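Local coordinates for protein kojibiose phosphorylase (Gut metagenome, PDB 6W0P) that belongs to glycosyl hydrolase family 65 and couples a beta-sandwich N-terminal domain to a helical catalytic domain and a small C-terminal domain, at residues Tyr154-Phe159 with Phe280-Leu285; Arg216-Glu221 with Thr246-Val251; Leu456-Tyr461 with Phe468-Val473. All coordinates share one frame; numbering follows the deposited sequence.

Contact 1. Residues Tyr154-Phe159 with Phe280-Leu285; sequences YQMISF and FSFADL
Tyr154 and Met156, two residues apart on strand 152-161, receive Phe282 and Leu285 from the first turn of helix 282-300, a helix-on-sheet packing against the large antiparallel sheet of the family 65 N-terminal beta-sandwich. No hydrogen bond joins the two segments, so the contact illustrates how a helix start can be seated on a strand mainly by apolar and aromatic packing.

Two CH-pi contacts dominate. Leu285 CD1 stands 3.4 Å from the centroid of the Tyr154 ring, only 1° off its normal, and is therefore almost equally close to all six ring carbons; Leu285 CD2 is 3.8 Å from Tyr154 CE2. In the second, Met156 CB sits over a face of the Phe282 ring, 3.8 Å from the centroid and displaced toward the rim.

The Met-aromatic contact adds to this pair. Met156 SD approaches the Phe282 centroid obliquely at 4.6 Å, and the bend at chi3 (62°) turns CE back to within 3.5 Å of Phe282 CD2. The phenyl rim meets the strand itself, with Phe282 CE1 3.8 Å from Tyr154 O.

Neighbouring strands complete the seat: Phe282 also touches Ser142 and Leu144 of strand 135-145, and Leu285 touches Tyr250 of strand 245-256. The Tyr154 hydroxyl is hydrogen-bonded to Asp146 and Asn152.

The helix start is capped. Ser281 occupies the N-cap position, where its OG accepts from Asp284 N at 3.1 Å, with an N-H...O angle of 149°.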
loop_
_atom_site.group_PDB
_atom_site.type_symbol
_atom_site.label_atom_id
_atom_site.label_comp_id
_atom_site.label_asym_id
_atom_site.label_seq_id
_atom_site.Cartn_x
_atom_site.Cartn_y
_atom_site.Cartn_z
ATOM N N TYR A 154 -39.593 12.529 16.400
ATOM C CA TYR A 154 -40.814 13.345 16.245
ATOM C C TYR A 154 -40.534 14.492 15.281
ATOM O O TYR A 154 -39.413 15.081 15.288
ATOM C CB TYR A 154 -41.253 13.864 17.611
ATOM C CG TYR A 154 -41.238 12.790 18.668
ATOM C CD1 TYR A 154 -42.048 11.675 18.552
ATOM C CD2 TYR A 154 -40.409 12.883 19.777
ATOM C CE1 TYR A 154 -42.032 10.680 19.511
ATOM C CE2 TYR A 154 -40.388 11.897 20.747
ATOM C CZ TYR A 154 -41.221 10.802 20.631
ATOM O OH TYR A 154 -41.177 9.818 21.576
ATOM N N GLN A 155 -41.554 14.846 14.511
ATOM C CA GLN A 155 -41.483 15.954 13.540
ATOM C C GLN A 155 -42.807 16.691 13.598
ATOM O O GLN A 155 -43.840 16.028 13.658
ATOM C CB GLN A 155 -41.225 15.430 12.130
ATOM C CG GLN A 155 -41.024 16.522 11.096
ATOM C CD GLN A 155 -40.838 15.908 9.733
ATOM O OE1 GLN A 155 -41.615 15.050 9.315
ATOM N NE2 GLN A 155 -39.782 16.325 9.046
ATOM N N MET A 156 -42.749 18.007 13.592
ATOM C CA MET A 156 -43.931 18.876 13.553
ATOM C C MET A 156 -43.717 19.858 12.406
ATOM O O MET A 156 -42.606 20.398 12.280
ATOM C CB MET A 156 -44.134 19.622 14.872
ATOM C CG MET A 156 -45.447 20.365 14.942
ATOM S SD MET A 156 -45.786 21.052 16.579
ATOM C CE MET A 156 -44.432 22.210 16.833
ATOM N N ILE A 157 -44.747 20.001 11.573
ATOM C CA ILE A 157 -44.780 20.894 10.388
ATOM C C ILE A 157 -46.020 21.780 10.525
ATOM O O ILE A 157 -47.139 21.231 10.615
ATOM C CB ILE A 157 -44.798 20.075 9.084
ATOM C CG1 ILE A 157 -43.694 19.018 9.054
ATOM C CG2 ILE A 157 -44.713 21.005 7.888
ATOM C CD1 ILE A 157 -43.912 17.932 8.029
ATOM N N SER A 158 -45.809 23.094 10.546
ATOM C CA SER A 158 -46.874 24.120 10.521
ATOM C C SER A 158 -46.773 24.988 9.252
ATOM O O SER A 158 -45.656 25.284 8.789
ATOM C CB SER A 158 -46.814 24.952 11.744
ATOM O OG SER A 158 -45.866 25.974 11.578
ATOM N N PHE A 159 -47.929 25.398 8.733
ATOM C CA PHE A 159 -48.087 26.244 7.527
ATOM C C PHE A 159 -48.898 27.477 7.932
ATOM O O PHE A 159 -49.914 27.316 8.640
ATOM C CB PHE A 159 -48.794 25.441 6.433
ATOM C CG PHE A 159 -48.071 24.208 5.945
ATOM C CD1 PHE A 159 -47.165 24.279 4.901
ATOM C CD2 PHE A 159 -48.333 22.966 6.491
ATOM C CE1 PHE A 159 -46.521 23.147 4.437
ATOM C CE2 PHE A 159 -47.683 21.835 6.029
ATOM C CZ PHE A 159 -46.785 21.925 4.998
ATOM N N PHE A 280 -48.697 11.684 23.139
ATOM C CA PHE A 280 -48.031 12.917 23.639
ATOM C C PHE A 280 -47.936 13.928 22.501
ATOM O O PHE A 280 -47.569 13.539 21.366
ATOM C CB PHE A 280 -46.666 12.577 24.238
ATOM C CG PHE A 280 -46.757 11.555 25.339
ATOM C CD1 PHE A 280 -47.245 11.910 26.587
ATOM C CD2 PHE A 280 -46.448 10.221 25.097
ATOM C CE1 PHE A 280 -47.372 10.961 27.590
ATOM C CE2 PHE A 280 -46.578 9.270 26.098
ATOM C CZ PHE A 280 -47.043 9.643 27.343
ATOM N N SER A 281 -48.301 15.178 22.786
ATOM C CA SER A 281 -48.079 16.330 21.873
ATOM C C SER A 281 -46.569 16.538 21.662
ATOM O O SER A 281 -45.769 16.217 22.582
ATOM C CB SER A 281 -48.700 17.578 22.417
ATOM O OG SER A 281 -47.937 18.049 23.506
ATOM N N PHE A 282 -46.202 17.061 20.490
ATOM C CA PHE A 282 -44.816 17.483 20.173
ATOM C C PHE A 282 -44.324 18.350 21.328
ATOM O O PHE A 282 -43.248 18.062 21.847
ATOM C CB PHE A 282 -44.737 18.196 18.818
ATOM C CG PHE A 282 -43.328 18.481 18.362
ATOM C CD1 PHE A 282 -42.612 17.547 17.627
ATOM C CD2 PHE A 282 -42.719 19.694 18.657
ATOM C CE1 PHE A 282 -41.316 17.817 17.203
ATOM C CE2 PHE A 282 -41.420 19.961 18.247
ATOM C CZ PHE A 282 -40.717 19.015 17.526
ATOM N N ALA A 283 -45.125 19.324 21.771
ATOM C CA ALA A 283 -44.714 20.317 22.793
ATOM C C ALA A 283 -44.322 19.573 24.073
ATOM O O ALA A 283 -43.331 19.989 24.696
ATOM C CB ALA A 283 -45.784 21.368 23.024
ATOM N N ASP A 284 -45.048 18.506 24.429
ATOM C CA ASP A 284 -44.806 17.697 25.656
ATOM C C ASP A 284 -43.553 16.841 25.477
ATOM O O ASP A 284 -42.869 16.565 26.486
ATOM C CB ASP A 284 -46.026 16.843 26.016
ATOM C CG ASP A 284 -47.060 17.582 26.860
ATOM O OD1 ASP A 284 -46.817 18.777 27.218
ATOM O OD2 ASP A 284 -48.087 16.957 27.178
ATOM N N LEU A 285 -43.235 16.456 24.241
ATOM C CA LEU A 285 -42.012 15.663 23.943
ATOM C C LEU A 285 -40.767 16.569 23.966
ATOM O O LEU A 285 -39.691 16.075 24.296
ATOM C CB LEU A 285 -42.222 14.944 22.609
ATOM C CG LEU A 285 -43.308 13.883 22.698
ATOM C CD1 LEU A 285 -43.746 13.393 21.338
ATOM C CD2 LEU A 285 -42.836 12.731 23.571
#

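Contact 2. Residues Arg216-Glu221 with Thr246-Val251; sequences RTNLKE and TITRYV
Arg216 and Tyr250 form an antiparallel hydrogen-bonded pair where strands 210-217 and 245-256 lie side by side in the large sheet of the N-terminal beta-sandwich. Their bonds run from Arg216 N to Tyr250 O at 3.1 Å and from Tyr250 N to Arg216 O at 2.9 Å.

Beyond Thr217 a side chain takes over from the backbone. Asn218 N has only a weak bond to Thr248 O, but Asn218 OD1 accepts from Thr248 N at 3.0 Å, nearly straight (N-H...O 173°); this donor lies above the plane of the amide carbonyl. In Asn218, chi1 of 59° sets CG between the backbone N and the carbonyl carbon, and chi2 near zero (-6°) then sets OD1. Nearby, Ile247 CD1 packs 4.0 Å from Thr217 CB and 4.1 Å from Leu219 CB.

In the next shell, water 1 accepts from Asn218 ND2 and is hydrogen-bonded to the hydroxyls of Thr246 and Thr248. Thr217 OG1 is tied to Tyr235 OH of the second sheet. Arg249 bonds to Gln155 OE1 and to the carbonyls of His172 and Lys93, satisfying its buried guanidinium. Farther along the strand, the Tyr250 hydroxyl bonds to Phe280 O and receives a hydrogen bond from water 2, whose oxygen is 3.1 Å from Tyr250 OH.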
loop_
_atom_site.group_PDB
_atom_site.type_symbol
_atom_site.label_atom_id
_atom_site.label_comp_id
_atom_site.label_asym_id
_atom_site.label_seq_id
_atom_site.Cartn_x
_atom_site.Cartn_y
_atom_site.Cartn_z
ATOM N N ARG A 216 -47.014 7.527 12.104
ATOM C CA ARG A 216 -48.439 7.909 12.167
ATOM C C ARG A 216 -48.474 9.378 12.581
ATOM O O ARG A 216 -47.419 9.870 13.053
ATOM C CB ARG A 216 -49.181 7.059 13.195
ATOM C CG ARG A 216 -48.836 7.431 14.624
ATOM C CD ARG A 216 -49.374 6.410 15.588
ATOM N NE ARG A 216 -50.778 6.621 15.895
ATOM C CZ ARG A 216 -51.719 5.693 15.782
ATOM N NH1 ARG A 216 -51.425 4.490 15.302
ATOM N NH2 ARG A 216 -52.970 5.979 16.109
ATOM N N THR A 217 -49.634 10.024 12.464
ATOM C CA THR A 217 -49.773 11.502 12.571
ATOM C C THR A 217 -51.058 11.788 13.350
ATOM O O THR A 217 -51.738 10.818 13.723
ATOM C CB THR A 217 -49.698 12.181 11.190
ATOM O OG1 THR A 217 -50.939 12.035 10.495
ATOM C CG2 THR A 217 -48.589 11.634 10.316
ATOM N N ASN A 218 -51.315 13.065 13.624
ATOM C CA ASN A 218 -52.546 13.561 14.293
ATOM C C ASN A 218 -53.515 14.067 13.206
ATOM O O ASN A 218 -54.255 15.004 13.444
ATOM C CB ASN A 218 -52.199 14.610 15.367
ATOM C CG ASN A 218 -51.462 15.817 14.809
ATOM O OD1 ASN A 218 -51.104 15.824 13.635
ATOM N ND2 ASN A 218 -51.215 16.837 15.623
ATOM N N LEU A 219 -53.514 13.481 12.024
ATOM C CA LEU A 219 -54.442 13.898 10.951
ATOM C C LEU A 219 -54.617 12.732 9.978
ATOM O O LEU A 219 -53.588 12.195 9.472
ATOM C CB LEU A 219 -53.880 15.153 10.268
ATOM C CG LEU A 219 -54.793 15.812 9.227
ATOM C CD1 LEU A 219 -56.048 16.395 9.864
ATOM C CD2 LEU A 219 -54.053 16.901 8.468
ATOM N N LYS A 220 -55.871 12.336 9.745
ATOM C CA LYS A 220 -56.241 11.382 8.664
ATOM C C LYS A 220 -55.673 11.912 7.336
ATOM O O LYS A 220 -55.905 13.092 7.023
ATOM C CB LYS A 220 -57.762 11.198 8.575
ATOM C CG LYS A 220 -58.221 10.148 7.570
ATOM C CD LYS A 220 -57.840 8.722 7.940
ATOM C CE LYS A 220 -57.993 7.765 6.775
ATOM N NZ LYS A 220 -57.811 6.358 7.199
ATOM N N GLU A 221 -54.934 11.076 6.609
ATOM C CA GLU A 221 -54.382 11.381 5.268
ATOM C C GLU A 221 -55.489 11.230 4.208
ATOM O O GLU A 221 -56.506 10.579 4.488
ATOM C CB GLU A 221 -53.177 10.477 4.997
ATOM C CG GLU A 221 -53.526 9.036 4.636
ATOM C CD GLU A 221 -54.078 8.143 5.743
ATOM O OE1 GLU A 221 -54.001 8.517 6.929
ATOM O OE2 GLU A 221 -54.602 7.060 5.403
ATOM N N THR A 246 -51.021 22.813 11.561
ATOM C CA THR A 246 -49.866 22.013 12.042
ATOM C C THR A 246 -50.234 20.548 11.903
ATOM O O THR A 246 -51.375 20.253 12.108
ATOM C CB THR A 246 -49.462 22.292 13.501
ATOM O OG1 THR A 246 -50.448 21.768 14.392
ATOM C CG2 THR A 246 -49.308 23.759 13.814
ATOM N N ILE A 247 -49.249 19.700 11.636
ATOM C CA ILE A 247 -49.348 18.220 11.734
ATOM C C ILE A 247 -48.121 17.734 12.518
ATOM O O ILE A 247 -47.045 18.351 12.370
ATOM C CB ILE A 247 -49.458 17.608 10.325
ATOM C CG1 ILE A 247 -49.606 16.089 10.358
ATOM C CG2 ILE A 247 -48.300 18.025 9.441
ATOM C CD1 ILE A 247 -49.961 15.494 8.998
ATOM N N THR A 248 -48.283 16.694 13.339
ATOM C CA THR A 248 -47.169 16.034 14.065
ATOM C C THR A 248 -46.969 14.630 13.502
ATOM O O THR A 248 -47.954 13.879 13.454
ATOM C CB THR A 248 -47.442 16.005 15.568
ATOM O OG1 THR A 248 -47.676 17.366 15.912
ATOM C CG2 THR A 248 -46.303 15.408 16.362
ATOM N N ARG A 249 -45.748 14.323 13.067
ATOM C CA ARG A 249 -45.309 12.963 12.685
ATOM C C ARG A 249 -44.566 12.300 13.854
ATOM O O ARG A 249 -43.538 12.867 14.311
ATOM C CB ARG A 249 -44.378 13.019 11.475
ATOM C CG ARG A 249 -44.198 11.662 10.823
ATOM C CD ARG A 249 -42.821 11.457 10.247
ATOM N NE ARG A 249 -42.452 12.457 9.252
ATOM C CZ ARG A 249 -42.079 12.192 8.012
ATOM N NH1 ARG A 249 -42.078 10.950 7.574
ATOM N NH2 ARG A 249 -41.681 13.165 7.208
ATOM N N TYR A 250 -45.063 11.136 14.285
ATOM C CA TYR A 250 -44.403 10.202 15.228
ATOM C C TYR A 250 -43.724 9.102 14.416
ATOM O O TYR A 250 -44.381 8.514 13.521
ATOM C CB TYR A 250 -45.427 9.622 16.201
ATOM C CG TYR A 250 -46.184 10.682 16.957
ATOM C CD1 TYR A 250 -47.318 11.253 16.417
ATOM C CD2 TYR A 250 -45.754 11.146 18.196
ATOM C CE1 TYR A 250 -48.030 12.232 17.093
ATOM C CE2 TYR A 250 -46.444 12.145 18.875
ATOM C CZ TYR A 250 -47.596 12.687 18.325
ATOM O OH TYR A 250 -48.340 13.646 18.946
ATOM N N VAL A 251 -42.446 8.856 14.695
ATOM C CA VAL A 251 -41.651 7.764 14.061
ATOM C C VAL A 251 -41.122 6.820 15.154
ATOM O O VAL A 251 -40.731 7.309 16.204
ATOM C CB VAL A 251 -40.513 8.354 13.208
ATOM C CG1 VAL A 251 -39.701 7.278 12.504
ATOM C CG2 VAL A 251 -41.044 9.364 12.203
HETATM O O HOH W 1 -49.390 19.190 15.042
HETATM O O HOH W 2 -50.738 15.561 18.819
#

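Contact 3. Residues Leu456-Tyr461 with Phe468-Val473; sequences LSRGQY and FSFYGV
Two backbone bonds, Gln460 N to Ser469 O (3.0 Å) and Ser469 N to Gln460 O (2.9 Å), close the short antiparallel hairpin that follows helix 437-458 of the catalytic domain.

Where the chain leaves the helix, Gly459 is closely flanked by aromatic rings: its C lies 3.5 Å from Phe468 CZ, and its CA sits over a face of the Phe470 ring, 3.9 Å from the centroid. On the next pair of the hairpin, Phe468 turns an edge to the face of Tyr461 in a T-shaped stack, with planes at 79° and Phe468 CD1 above the centre of the tyrosine ring. Gln460 O covers one face of Phe468 near its rim.

Arg458, bent at chi2 (52°), grips one carbonyl end-on: NH1 and NH2 lie 2.8 Å and 3.1 Å from Tyr471 O, which stays close to the guanidinium plane. NH2 adds a weak bond to Gly472 O, beside a G1 bulge formed by Gly472 and Val473 opposite Val483. Water 3 donates to Arg458 O and accepts from Gln460 NE2 and Tyr471 N.

Pro556 of the second subunit packs on Gln460 and Tyr471. Two donors from one cation probably polarise the Tyr471 carbonyl. Arg458, Gln460 and water 3 together tie the helix end to the Tyr471-Gly472 backbone, and a bond from Gln460 NE2 to Arg581 O of the second subunit carries this network across the dimer interface.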
loop_
_atom_site.group_PDB
_atom_site.type_symbol
_atom_site.label_atom_id
_atom_site.label_comp_id
_atom_site.label_asym_id
_atom_site.label_seq_id
_atom_site.Cartn_x
_atom_site.Cartn_y
_atom_site.Cartn_z
ATOM N N LEU A 456 2.290 -10.329 24.485
ATOM C CA LEU A 456 3.393 -11.298 24.766
ATOM C C LEU A 456 3.756 -12.108 23.522
ATOM O O LEU A 456 4.903 -12.541 23.451
ATOM C CB LEU A 456 2.984 -12.245 25.901
ATOM C CG LEU A 456 3.096 -11.657 27.303
ATOM C CD1 LEU A 456 2.385 -12.536 28.320
ATOM C CD2 LEU A 456 4.553 -11.459 27.685
ATOM N N SER A 457 2.810 -12.321 22.601
ATOM C CA SER A 457 3.037 -13.057 21.332
ATOM C C SER A 457 3.540 -12.132 20.218
ATOM O O SER A 457 4.331 -12.593 19.402
ATOM C CB SER A 457 1.809 -13.786 20.907
ATOM O OG SER A 457 0.672 -12.954 20.985
ATOM N N ARG A 458 3.051 -10.891 20.131
ATOM C CA ARG A 458 3.453 -9.943 19.060
ATOM C C ARG A 458 4.765 -9.292 19.498
ATOM O O ARG A 458 5.620 -8.981 18.632
ATOM C CB ARG A 458 2.338 -8.924 18.788
ATOM C CG ARG A 458 2.700 -7.821 17.790
ATOM C CD ARG A 458 3.254 -8.397 16.497
ATOM N NE ARG A 458 3.568 -7.403 15.479
ATOM C CZ ARG A 458 4.648 -6.634 15.451
ATOM N NH1 ARG A 458 5.575 -6.708 16.391
ATOM N NH2 ARG A 458 4.816 -5.796 14.451
ATOM N N GLY A 459 4.906 -9.061 20.804
ATOM C CA GLY A 459 6.190 -8.685 21.418
ATOM C C GLY A 459 7.204 -9.800 21.233
ATOM O O GLY A 459 6.792 -10.961 21.222
ATOM N N GLN A 460 8.477 -9.469 21.039
ATOM C CA GLN A 460 9.556 -10.476 20.845
ATOM C C GLN A 460 10.761 -10.129 21.726
ATOM O O GLN A 460 10.962 -8.922 22.064
ATOM C CB GLN A 460 10.007 -10.527 19.383
ATOM C CG GLN A 460 8.889 -10.790 18.378
ATOM C CD GLN A 460 9.359 -10.550 16.959
ATOM O OE1 GLN A 460 9.688 -11.504 16.249
ATOM N NE2 GLN A 460 9.415 -9.286 16.535
ATOM N N TYR A 461 11.566 -11.148 22.043
ATOM C CA TYR A 461 12.911 -10.958 22.619
ATOM C C TYR A 461 13.852 -10.570 21.487
ATOM O O TYR A 461 13.635 -11.031 20.341
ATOM C CB TYR A 461 13.408 -12.225 23.324
ATOM C CG TYR A 461 12.685 -12.561 24.602
ATOM C CD1 TYR A 461 13.050 -11.982 25.805
ATOM C CD2 TYR A 461 11.647 -13.479 24.612
ATOM C CE1 TYR A 461 12.389 -12.292 26.985
ATOM C CE2 TYR A 461 10.984 -13.812 25.783
ATOM C CZ TYR A 461 11.360 -13.219 26.979
ATOM O OH TYR A 461 10.701 -13.553 28.134
ATOM N N PHE A 468 13.276 -7.511 25.840
ATOM C CA PHE A 468 11.928 -7.719 25.257
ATOM C C PHE A 468 11.444 -6.375 24.691
ATOM O O PHE A 468 11.651 -5.331 25.344
ATOM C CB PHE A 468 10.970 -8.303 26.303
ATOM C CG PHE A 468 9.665 -8.832 25.745
ATOM C CD1 PHE A 468 9.555 -10.140 25.302
ATOM C CD2 PHE A 468 8.540 -8.024 25.661
ATOM C CE1 PHE A 468 8.358 -10.615 24.791
ATOM C CE2 PHE A 468 7.342 -8.511 25.170
ATOM C CZ PHE A 468 7.253 -9.802 24.727
ATOM N N SER A 469 10.824 -6.373 23.506
ATOM C CA SER A 469 10.264 -5.128 22.925
ATOM C C SER A 469 9.180 -5.439 21.896
ATOM O O SER A 469 8.766 -6.583 21.805
ATOM C CB SER A 469 11.368 -4.294 22.347
ATOM O OG SER A 469 10.898 -3.004 22.029
ATOM N N PHE A 470 8.716 -4.415 21.172
ATOM C CA PHE A 470 7.908 -4.582 19.955
ATOM C C PHE A 470 8.764 -4.062 18.820
ATOM O O PHE A 470 9.260 -2.940 18.921
ATOM C CB PHE A 470 6.540 -3.908 20.089
ATOM C CG PHE A 470 5.694 -4.476 21.207
ATOM C CD1 PHE A 470 5.936 -4.137 22.530
ATOM C CD2 PHE A 470 4.716 -5.419 20.952
ATOM C CE1 PHE A 470 5.179 -4.679 23.559
ATOM C CE2 PHE A 470 3.944 -5.947 21.980
ATOM C CZ PHE A 470 4.170 -5.572 23.280
ATOM N N TYR A 471 8.917 -4.891 17.790
ATOM C CA TYR A 471 9.684 -4.628 16.554
ATOM C C TYR A 471 8.668 -4.364 15.443
ATOM O O TYR A 471 7.612 -5.014 15.476
ATOM C CB TYR A 471 10.599 -5.818 16.248
ATOM C CG TYR A 471 11.723 -5.963 17.233
ATOM C CD1 TYR A 471 11.567 -6.706 18.390
ATOM C CD2 TYR A 471 12.933 -5.342 17.013
ATOM C CE1 TYR A 471 12.593 -6.837 19.313
ATOM C CE2 TYR A 471 13.946 -5.406 17.957
ATOM C CZ TYR A 471 13.775 -6.158 19.109
ATOM O OH TYR A 471 14.788 -6.247 20.013
ATOM N N GLY A 472 8.991 -3.446 14.521
ATOM C CA GLY A 472 8.224 -3.179 13.295
ATOM C C GLY A 472 6.898 -2.562 13.645
ATOM O O GLY A 472 5.865 -3.098 13.236
ATOM N N VAL A 473 6.931 -1.500 14.449
ATOM C CA VAL A 473 5.705 -0.892 15.035
ATOM C C VAL A 473 5.612 0.582 14.661
ATOM O O VAL A 473 6.537 1.133 13.996
ATOM C CB VAL A 473 5.635 -1.111 16.556
ATOM C CG1 VAL A 473 5.491 -2.595 16.870
ATOM C CG2 VAL A 473 6.805 -0.490 17.307
HETATM O O HOH W 3 7.928 -7.597 18.128
#

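Contacts 1 and 2 are neighbours, their centres 9 Å apart, because strands 152-161 and 245-256 are adjacent in the same sheet; in sequence, contact 2 is nested inside the loop closed by contact 1. Besides backbone pairing between Gln155 and Arg249, Met156 CG packs 3.6 Å from Ile247 O, so the start of helix 282-300 and the strand end near Asn218 are both built on these adjacent strands. Contact 3 stands apart, in the catalytic domain on the opposite side of the chain's centre: its centre is about 59 Å from that of contact 1 and 61 Å from that of contact 2. It is also the one among the three whose segments meet the second subunit.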